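Local structure of designed helical repeat protein (Synthetic construct, 5CWQ) at residues A[151-165]-A[180-194]. The protein has no known natural function, being a computationally designed helical repeat protein, built as a test of the repeat architectures that design can reach. Residues are numbered along the deposited sequence; the frame is centred on the assembly and turned at random.
With PO4 (phosphate ion), chain F.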
ATOM      1  N   ALA A 151      -2.168 -14.067   1.666  1.00 28.11           N
ATOM      2  CA  ALA A 151      -2.273 -13.025   2.679  1.00 28.54           C
ATOM      3  C   ALA A 151      -1.484 -11.782   2.273  1.00 28.03           C
ATOM      4  O   ALA A 151      -1.919 -10.657   2.520  1.00 27.77           O
ATOM      5  CB  ALA A 151      -1.794 -13.547   4.027  1.00 28.68           C
ATOM      6  N   LEU A 152      -0.329 -11.982   1.646  1.00 27.70           N
ATOM      7  CA  LEU A 152       0.490 -10.860   1.197  1.00 26.95           C
ATOM      8  C   LEU A 152      -0.220 -10.090   0.092  1.00 26.23           C
ATOM      9  O   LEU A 152      -0.236  -8.857   0.095  1.00 27.01           O
ATOM     10  CB  LEU A 152       1.856 -11.344   0.708  1.00 27.12           C
ATOM     11  CG  LEU A 152       2.786 -11.859   1.805  1.00 26.53           C
ATOM     12  CD1 LEU A 152       4.002 -12.552   1.202  1.00 26.48           C
ATOM     13  CD2 LEU A 152       3.217 -10.728   2.731  1.00 25.47           C
ATOM     14  N   ALA A 153      -0.811 -10.821  -0.846  1.00 25.14           N
ATOM     15  CA  ALA A 153      -1.572 -10.206  -1.923  1.00 24.98           C
ATOM     16  C   ALA A 153      -2.744  -9.399  -1.367  1.00 24.67           C
ATOM     17  O   ALA A 153      -3.066  -8.337  -1.886  1.00 25.09           O
ATOM     18  CB  ALA A 153      -2.071 -11.271  -2.903  1.00 26.06           C
ATOM     19  N   LEU A 154      -3.369  -9.893  -0.303  1.00 25.22           N
ATOM     20  CA  LEU A 154      -4.515  -9.200   0.285  1.00 24.97           C
ATOM     21  C   LEU A 154      -4.092  -7.879   0.928  1.00 23.15           C
ATOM     22  O   LEU A 154      -4.850  -6.908   0.927  1.00 22.89           O
ATOM     23  CB  LEU A 154      -5.214 -10.087   1.319  1.00 25.57           C
ATOM     24  CG  LEU A 154      -5.982 -11.290   0.764  1.00 27.11           C
ATOM     25  CD1 LEU A 154      -6.512 -12.148   1.899  1.00 28.23           C
ATOM     26  CD2 LEU A 154      -7.125 -10.859  -0.148  1.00 27.28           C
ATOM     27  N   ILE A 155      -2.882  -7.849   1.476  1.00 22.62           N
ATOM     28  CA  ILE A 155      -2.326  -6.622   2.034  1.00 22.12           C
ATOM     29  C   ILE A 155      -2.129  -5.604   0.916  1.00 22.99           C
ATOM     30  O   ILE A 155      -2.492  -4.435   1.057  1.00 22.59           O
ATOM     31  CB  ILE A 155      -0.986  -6.884   2.763  1.00 21.79           C
ATOM     32  CG1 ILE A 155      -1.216  -7.760   3.996  1.00 23.34           C
ATOM     33  CG2 ILE A 155      -0.318  -5.574   3.185  1.00 20.58           C
ATOM     34  CD1 ILE A 155       0.062  -8.317   4.611  1.00 24.29           C
ATOM     35  N   ALA A 156      -1.560  -6.055  -0.198  1.00 24.64           N
ATOM     36  CA  ALA A 156      -1.343  -5.183  -1.344  1.00 25.17           C
ATOM     37  C   ALA A 156      -2.676  -4.634  -1.846  1.00 24.75           C
ATOM     38  O   ALA A 156      -2.785  -3.458  -2.192  1.00 24.89           O
ATOM     39  CB  ALA A 156      -0.612  -5.933  -2.457  1.00 25.97           C
ATOM     40  N   ILE A 157      -3.690  -5.494  -1.872  1.00 24.96           N
ATOM     41  CA  ILE A 157      -5.031  -5.094  -2.283  1.00 26.64           C
ATOM     42  C   ILE A 157      -5.599  -4.037  -1.342  1.00 27.55           C
ATOM     43  O   ILE A 157      -6.114  -3.015  -1.793  1.00 28.04           O
ATOM     44  CB  ILE A 157      -5.978  -6.313  -2.337  1.00 27.19           C
ATOM     45  CG1 ILE A 157      -5.608  -7.199  -3.528  1.00 28.45           C
ATOM     46  CG2 ILE A 157      -7.441  -5.880  -2.459  1.00 27.36           C
ATOM     47  CD1 ILE A 157      -6.268  -8.562  -3.524  1.00 29.47           C
ATOM     48  N   ALA A 158      -5.504  -4.284  -0.039  1.00 27.87           N
ATOM     49  CA  ALA A 158      -6.053  -3.369   0.957  1.00 28.33           C
ATOM     50  C   ALA A 158      -5.377  -1.999   0.882  1.00 26.85           C
ATOM     51  O   ALA A 158      -6.040  -0.966   0.988  1.00 26.13           O
ATOM     52  CB  ALA A 158      -5.909  -3.960   2.359  1.00 28.69           C
ATOM     53  N   LEU A 159      -4.061  -1.990   0.693  1.00 26.20           N
ATOM     54  CA  LEU A 159      -3.330  -0.734   0.545  1.00 26.09           C
ATOM     55  C   LEU A 159      -3.819   0.025  -0.685  1.00 25.48           C
ATOM     56  O   LEU A 159      -3.987   1.246  -0.650  1.00 26.94           O
ATOM     57  CB  LEU A 159      -1.826  -0.988   0.440  1.00 27.20           C
ATOM     58  CG  LEU A 159      -1.127  -1.441   1.722  1.00 28.25           C
ATOM     59  CD1 LEU A 159       0.272  -1.941   1.402  1.00 28.29           C
ATOM     60  CD2 LEU A 159      -1.076  -0.310   2.745  1.00 28.43           C
ATOM     61  N   ALA A 160      -4.052  -0.708  -1.770  1.00 23.60           N
ATOM     62  CA  ALA A 160      -4.534  -0.111  -3.009  1.00 23.39           C
ATOM     63  C   ALA A 160      -5.920   0.501  -2.816  1.00 24.74           C
ATOM     64  O   ALA A 160      -6.197   1.596  -3.302  1.00 24.74           O
ATOM     65  CB  ALA A 160      -4.560  -1.151  -4.121  1.00 23.89           C
ATOM     66  N   VAL A 161      -6.785  -0.211  -2.101  1.00 26.22           N
ATOM     67  CA  VAL A 161      -8.134   0.275  -1.836  1.00 27.46           C
ATOM     68  C   VAL A 161      -8.074   1.483  -0.903  1.00 28.79           C
ATOM     69  O   VAL A 161      -8.897   2.391  -0.997  1.00 29.67           O
ATOM     70  CB  VAL A 161      -9.018  -0.833  -1.228  1.00 25.84           C
ATOM     71  CG1 VAL A 161     -10.365  -0.279  -0.780  1.00 25.32           C
ATOM     72  CG2 VAL A 161      -9.226  -1.942  -2.243  1.00 25.99           C
ATOM     73  N   LEU A 162      -7.089   1.487  -0.009  1.00 28.66           N
ATOM     74  CA  LEU A 162      -6.851   2.632   0.862  1.00 28.66           C
ATOM     75  C   LEU A 162      -6.506   3.857   0.026  1.00 26.93           C
ATOM     76  O   LEU A 162      -6.977   4.961   0.295  1.00 26.00           O
ATOM     77  CB  LEU A 162      -5.717   2.338   1.847  1.00 30.96           C
ATOM     78  CG  LEU A 162      -6.062   2.322   3.336  1.00 34.47           C
ATOM     79  CD1 LEU A 162      -4.821   2.000   4.154  1.00 36.75           C
ATOM     80  CD2 LEU A 162      -6.657   3.646   3.785  1.00 34.89           C
ATOM     81  N   ALA A 163      -5.673   3.651  -0.988  1.00 27.30           N
ATOM     82  CA  ALA A 163      -5.254   4.733  -1.864  1.00 27.70           C
ATOM     83  C   ALA A 163      -6.443   5.263  -2.660  1.00 28.17           C
ATOM     84  O   ALA A 163      -6.585   6.472  -2.846  1.00 28.09           O
ATOM     85  CB  ALA A 163      -4.147   4.263  -2.800  1.00 27.12           C
ATOM     86  N   LEU A 164      -7.300   4.357  -3.119  1.00 28.40           N
ATOM     87  CA  LEU A 164      -8.497   4.753  -3.854  1.00 30.19           C
ATOM     88  C   LEU A 164      -9.429   5.561  -2.960  1.00 30.72           C
ATOM     89  O   LEU A 164      -9.989   6.573  -3.385  1.00 32.49           O
ATOM     90  CB  LEU A 164      -9.230   3.527  -4.402  1.00 32.17           C
ATOM     91  CG  LEU A 164      -8.529   2.775  -5.536  1.00 34.84           C
ATOM     92  CD1 LEU A 164      -9.259   1.476  -5.843  1.00 35.72           C
ATOM     93  CD2 LEU A 164      -8.419   3.636  -6.794  1.00 36.83           C
ATOM     94  N   ALA A 165      -9.594   5.103  -1.723  1.00 29.16           N
ATOM     95  CA  ALA A 165     -10.411   5.807  -0.742  1.00 28.65           C
ATOM     96  C   ALA A 165      -9.858   7.205  -0.485  1.00 29.06           C
ATOM     97  O   ALA A 165     -10.613   8.171  -0.360  1.00 30.73           O
ATOM     98  CB  ALA A 165     -10.474   5.019   0.553  1.00 27.32           C
ATOM     99  N   ALA A 180     -14.550   2.135  -3.815  1.00 32.80           N
ATOM    100  CA  ALA A 180     -13.583   1.881  -2.755  1.00 30.20           C
ATOM    101  C   ALA A 180     -14.256   1.193  -1.572  1.00 30.20           C
ATOM    102  O   ALA A 180     -13.720   0.237  -1.012  1.00 29.73           O
ATOM    103  CB  ALA A 180     -12.929   3.181  -2.310  1.00 28.29           C
ATOM    104  N   TYR A 181     -15.433   1.689  -1.204  1.00 30.89           N
ATOM    105  CA  TYR A 181     -16.200   1.124  -0.102  1.00 31.89           C
ATOM    106  C   TYR A 181     -16.510  -0.352  -0.325  1.00 32.38           C
ATOM    107  O   TYR A 181     -16.316  -1.177   0.569  1.00 34.01           O
ATOM    108  CB  TYR A 181     -17.501   1.904   0.091  1.00 35.06           C
ATOM    109  CG  TYR A 181     -18.439   1.288   1.106  1.00 39.17           C
ATOM    110  CD1 TYR A 181     -18.261   1.504   2.467  1.00 40.08           C
ATOM    111  CD2 TYR A 181     -19.504   0.495   0.702  1.00 43.44           C
ATOM    112  CE1 TYR A 181     -19.116   0.943   3.397  1.00 44.01           C
ATOM    113  CE2 TYR A 181     -20.364  -0.070   1.624  1.00 47.56           C
ATOM    114  CZ  TYR A 181     -20.167   0.157   2.969  1.00 49.02           C
ATOM    115  OH  TYR A 181     -21.027  -0.407   3.886  1.00 54.37           O
ATOM    116  N   GLU A 182     -16.998  -0.682  -1.517  1.00 32.28           N
ATOM    117  CA  GLU A 182     -17.344  -2.061  -1.839  1.00 34.26           C
ATOM    118  C   GLU A 182     -16.093  -2.933  -1.918  1.00 32.23           C
ATOM    119  O   GLU A 182     -16.101  -4.076  -1.461  1.00 31.27           O
ATOM    120  CB  GLU A 182     -18.125  -2.125  -3.153  1.00 39.67           C
ATOM    121  CG  GLU A 182     -19.478  -1.423  -3.103  1.00 45.94           C
ATOM    122  CD  GLU A 182     -20.436  -2.045  -2.096  1.00 52.28           C
ATOM    123  OE1 GLU A 182     -20.210  -3.205  -1.689  1.00 55.06           O
ATOM    124  OE2 GLU A 182     -21.417  -1.370  -1.713  1.00 54.06           O
ATOM    125  N   ASP A 183     -15.022  -2.392  -2.496  1.00 33.09           N
ATOM    126  CA  ASP A 183     -13.739  -3.089  -2.531  1.00 34.47           C
ATOM    127  C   ASP A 183     -13.263  -3.422  -1.121  1.00 33.94           C
ATOM    128  O   ASP A 183     -12.807  -4.533  -0.856  1.00 33.57           O
ATOM    129  CB  ASP A 183     -12.668  -2.247  -3.235  1.00 34.41           C
ATOM    130  CG  ASP A 183     -12.916  -2.096  -4.720  1.00 36.80           C
ATOM    131  OD1 ASP A 183     -13.655  -2.916  -5.303  1.00 38.57           O
ATOM    132  OD2 ASP A 183     -12.352  -1.149  -5.309  1.00 37.20           O
ATOM    133  N   ALA A 184     -13.374  -2.450  -0.220  1.00 33.42           N
ATOM    134  CA  ALA A 184     -12.874  -2.595   1.143  1.00 31.91           C
ATOM    135  C   ALA A 184     -13.645  -3.665   1.914  1.00 31.73           C
ATOM    136  O   ALA A 184     -13.057  -4.427   2.686  1.00 30.57           O
ATOM    137  CB  ALA A 184     -12.947  -1.262   1.877  1.00 31.98           C
ATOM    138  N   ARG A 185     -14.957  -3.719   1.708  1.00 33.33           N
ATOM    139  CA  ARG A 185     -15.785  -4.727   2.358  1.00 36.40           C
ATOM    140  C   ARG A 185     -15.401  -6.125   1.894  1.00 33.85           C
ATOM    141  O   ARG A 185     -15.324  -7.057   2.693  1.00 32.59           O
ATOM    142  CB  ARG A 185     -17.270  -4.480   2.079  1.00 45.94           C
ATOM    143  CG  ARG A 185     -17.864  -3.308   2.841  1.00 54.24           C
ATOM    144  CD  ARG A 185     -19.238  -3.655   3.401  1.00 64.71           C
ATOM    145  NE  ARG A 185     -19.156  -4.646   4.472  1.00 71.46           N
ATOM    146  CZ  ARG A 185     -20.207  -5.199   5.070  1.00 78.35           C
ATOM    147  NH1 ARG A 185     -21.439  -4.867   4.704  1.00 82.95           N
ATOM    148  NH2 ARG A 185     -20.028  -6.091   6.036  1.00 79.22           N
ATOM    149  N   ARG A 186     -15.155  -6.266   0.596  1.00 34.52           N
ATOM    150  CA  ARG A 186     -14.822  -7.563   0.027  1.00 36.82           C
ATOM    151  C   ARG A 186     -13.484  -8.064   0.561  1.00 32.61           C
ATOM    152  O   ARG A 186     -13.380  -9.199   1.028  1.00 31.26           O
ATOM    153  CB  ARG A 186     -14.790  -7.484  -1.501  1.00 43.47           C
ATOM    154  CG  ARG A 186     -14.902  -8.839  -2.189  1.00 53.56           C
ATOM    155  CD  ARG A 186     -14.924  -8.713  -3.708  1.00 63.96           C
ATOM    156  NE  ARG A 186     -15.956  -7.786  -4.176  1.00 73.70           N
ATOM    157  CZ  ARG A 186     -15.748  -6.511  -4.500  1.00 79.36           C
ATOM    158  NH1 ARG A 186     -14.536  -5.973  -4.419  1.00 79.47           N
ATOM    159  NH2 ARG A 186     -16.764  -5.764  -4.912  1.00 82.91           N
ATOM    160  N   VAL A 187     -12.463  -7.216   0.508  1.00 31.80           N
ATOM    161  CA  VAL A 187     -11.129  -7.625   0.932  1.00 32.80           C
ATOM    162  C   VAL A 187     -11.098  -7.846   2.444  1.00 29.69           C
ATOM    163  O   VAL A 187     -10.366  -8.704   2.933  1.00 29.18           O
ATOM    164  CB  VAL A 187     -10.055  -6.591   0.520  1.00 36.52           C
ATOM    165  CG1 VAL A 187     -10.298  -5.262   1.198  1.00 37.24           C
ATOM    166  CG2 VAL A 187      -8.652  -7.110   0.837  1.00 37.99           C
ATOM    167  N   GLU A 188     -11.903  -7.085   3.181  1.00 28.38           N
ATOM    168  CA  GLU A 188     -11.996  -7.271   4.624  1.00 27.63           C
ATOM    169  C   GLU A 188     -12.505  -8.671   4.951  1.00 28.17           C
ATOM    170  O   GLU A 188     -11.948  -9.360   5.804  1.00 26.43           O
ATOM    171  CB  GLU A 188     -12.914  -6.221   5.252  1.00 30.42           C
ATOM    172  CG  GLU A 188     -13.053  -6.355   6.759  1.00 34.45           C
ATOM    173  CD  GLU A 188     -14.006  -5.336   7.348  1.00 39.62           C
ATOM    174  OE1 GLU A 188     -14.381  -4.385   6.629  1.00 40.25           O
ATOM    175  OE2 GLU A 188     -14.383  -5.489   8.531  1.00 42.87           O
ATOM    176  N   GLU A 189     -13.563  -9.087   4.262  1.00 32.06           N
ATOM    177  CA  GLU A 189     -14.157 -10.399   4.494  1.00 36.24           C
ATOM    178  C   GLU A 189     -13.181 -11.507   4.103  1.00 29.89           C
ATOM    179  O   GLU A 189     -13.049 -12.504   4.813  1.00 27.27           O
ATOM    180  CB  GLU A 189     -15.468 -10.543   3.717  1.00 47.81           C
ATOM    181  CG  GLU A 189     -16.224 -11.831   4.013  1.00 60.46           C
ATOM    182  CD  GLU A 189     -17.539 -11.933   3.260  1.00 73.29           C
ATOM    183  OE1 GLU A 189     -17.908 -10.963   2.564  1.00 77.75           O
ATOM    184  OE2 GLU A 189     -18.205 -12.985   3.366  1.00 78.42           O
ATOM    185  N   GLU A 190     -12.495 -11.327   2.978  1.00 28.38           N
ATOM    186  CA  GLU A 190     -11.500 -12.295   2.530  1.00 30.66           C
ATOM    187  C   GLU A 190     -10.379 -12.434   3.552  1.00 27.51           C
ATOM    188  O   GLU A 190      -9.960 -13.541   3.883  1.00 26.93           O
ATOM    189  CB  GLU A 190     -10.914 -11.886   1.178  1.00 36.75           C
ATOM    190  CG  GLU A 190     -11.885 -11.982   0.017  1.00 47.42           C
ATOM    191  CD  GLU A 190     -11.279 -11.494  -1.284  1.00 54.95           C
ATOM    192  OE1 GLU A 190     -10.342 -12.150  -1.787  1.00 58.52           O
ATOM    193  OE2 GLU A 190     -11.737 -10.452  -1.799  1.00 56.90           O
ATOM    194  N   ALA A 191      -9.897 -11.302   4.050  1.00 26.80           N
ATOM    195  CA  ALA A 191      -8.800 -11.289   5.007  1.00 26.68           C
ATOM    196  C   ALA A 191      -9.207 -11.959   6.315  1.00 28.57           C
ATOM    197  O   ALA A 191      -8.420 -12.684   6.922  1.00 29.09           O
ATOM    198  CB  ALA A 191      -8.343  -9.865   5.261  1.00 25.08           C
ATOM    199  N   ARG A 192     -10.442 -11.714   6.742  0.50 29.82           N
ATOM    200  CA  ARG A 192     -10.949 -12.293   7.980  0.50 30.70           C
ATOM    201  C   ARG A 192     -11.015 -13.816   7.884  0.50 29.53           C
ATOM    202  O   ARG A 192     -10.648 -14.521   8.825  0.50 29.46           O
ATOM    203  CB  ARG A 192     -12.331 -11.725   8.314  0.50 34.49           C
ATOM    204  CG  ARG A 192     -12.857 -12.159   9.675  0.50 37.73           C
ATOM    205  CD  ARG A 192     -14.194 -11.513  10.014  0.50 41.57           C
ATOM    206  NE  ARG A 192     -15.296 -12.047   9.211  0.50 46.67           N
ATOM    207  CZ  ARG A 192     -15.876 -11.422   8.187  0.50 49.06           C
ATOM    208  NH1 ARG A 192     -15.483 -10.211   7.804  0.50 47.80           N
ATOM    209  NH2 ARG A 192     -16.869 -12.015   7.541  0.50 53.01           N
ATOM    210  N   LYS A 193     -11.480 -14.320   6.746  1.00 29.05           N
ATOM    211  CA  LYS A 193     -11.583 -15.763   6.539  1.00 29.28           C
ATOM    212  C   LYS A 193     -10.203 -16.411   6.505  1.00 26.91           C
ATOM    213  O   LYS A 193      -9.997 -17.477   7.088  1.00 25.95           O
ATOM    214  CB  LYS A 193     -12.338 -16.075   5.244  1.00 35.32           C
ATOM    215  CG  LYS A 193     -13.814 -15.716   5.277  1.00 44.95           C
ATOM    216  CD  LYS A 193     -14.562 -16.357   4.115  1.00 56.04           C
ATOM    217  CE  LYS A 193     -15.867 -15.638   3.812  1.00 65.03           C
ATOM    218  NZ  LYS A 193     -15.782 -14.851   2.547  1.00 68.58           N
ATOM    219  N   VAL A 194      -9.262 -15.767   5.821  1.00 28.07           N
ATOM    220  CA  VAL A 194      -7.887 -16.248   5.780  1.00 30.17           C
ATOM    221  C   VAL A 194      -7.308 -16.272   7.194  1.00 30.08           C
ATOM    222  O   VAL A 194      -6.616 -17.217   7.574  1.00 32.56           O
ATOM    223  CB  VAL A 194      -7.006 -15.371   4.857  1.00 29.18           C
ATOM    224  CG1 VAL A 194      -5.534 -15.726   5.000  1.00 27.50           C
ATOM    225  CG2 VAL A 194      -7.441 -15.532   3.405  1.00 31.12           C
TER
HETATM  226  P   PO4 F 305     -20.334   0.493   7.606  0.98 89.29           P
HETATM  227  O1  PO4 F 305     -20.265  -0.070   9.005  0.98 90.18           O
HETATM  228  O2  PO4 F 305     -21.345   1.612   7.561  0.98 88.90           O
HETATM  229  O3  PO4 F 305     -20.743  -0.597   6.645  0.98 89.56           O
HETATM  230  O4  PO4 F 305     -18.977   1.026   7.214  0.98 88.78           O
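Leu-154 enters the facing helix as a knob into a hole formed by Val-187, Glu-190, Ala-191 and Val-194, a worked example of how antiparallel helices of an all-helical repeat protein interlock. The axes of segments 151-165 and 180-194 approach to 9.2 Å, with 159° between their N-to-C directions. Leu-154 has CG anti to the carbonyl carbon, and its extended chi2 (175°) parts the two methyls: CD1 lies 3.8 Å from Val-194 CG2, while CD2 rests against CB and OE1 of Glu-190.

One turn on, Ile-157 CG2 and Val-187 CG2 meet at 3.7 Å, the two side chains sliding past each other in opposite directions; beyond this contact Ile-157 packs on helix 117-144 and Val-187 on helix 204-230. Val-161 straddles the next turn. Its CG1, anti to the backbone N (chi1 172°), reaches 3.4 Å from Ala-180 O and also touches Ala-184 CB, whereas CG2 abuts Asp-183 CB at 3.6 Å. Near Ala-165 the small side chains let the backbones close in, the CA atoms of Ala-165 and Ala-180 being 5.4 Å apart.

Asp-183 OD1 forms salt bridges with Arg-135 and, weakly, Arg-186. Facing away, Tyr-181 donates from OH to O3 of a phosphate, probably from the crystallisation liquor, at 2.8 Å and stacks on His-234 of the C-terminal tag; a leucine here would probably leave that ion held less firmly and His-234 without its ring partner. No hydrogen bond joins the two segments, so their cohesion comes from interlocking apolar groups, to which Asp-183 and Glu-190 lend their aliphatic parts.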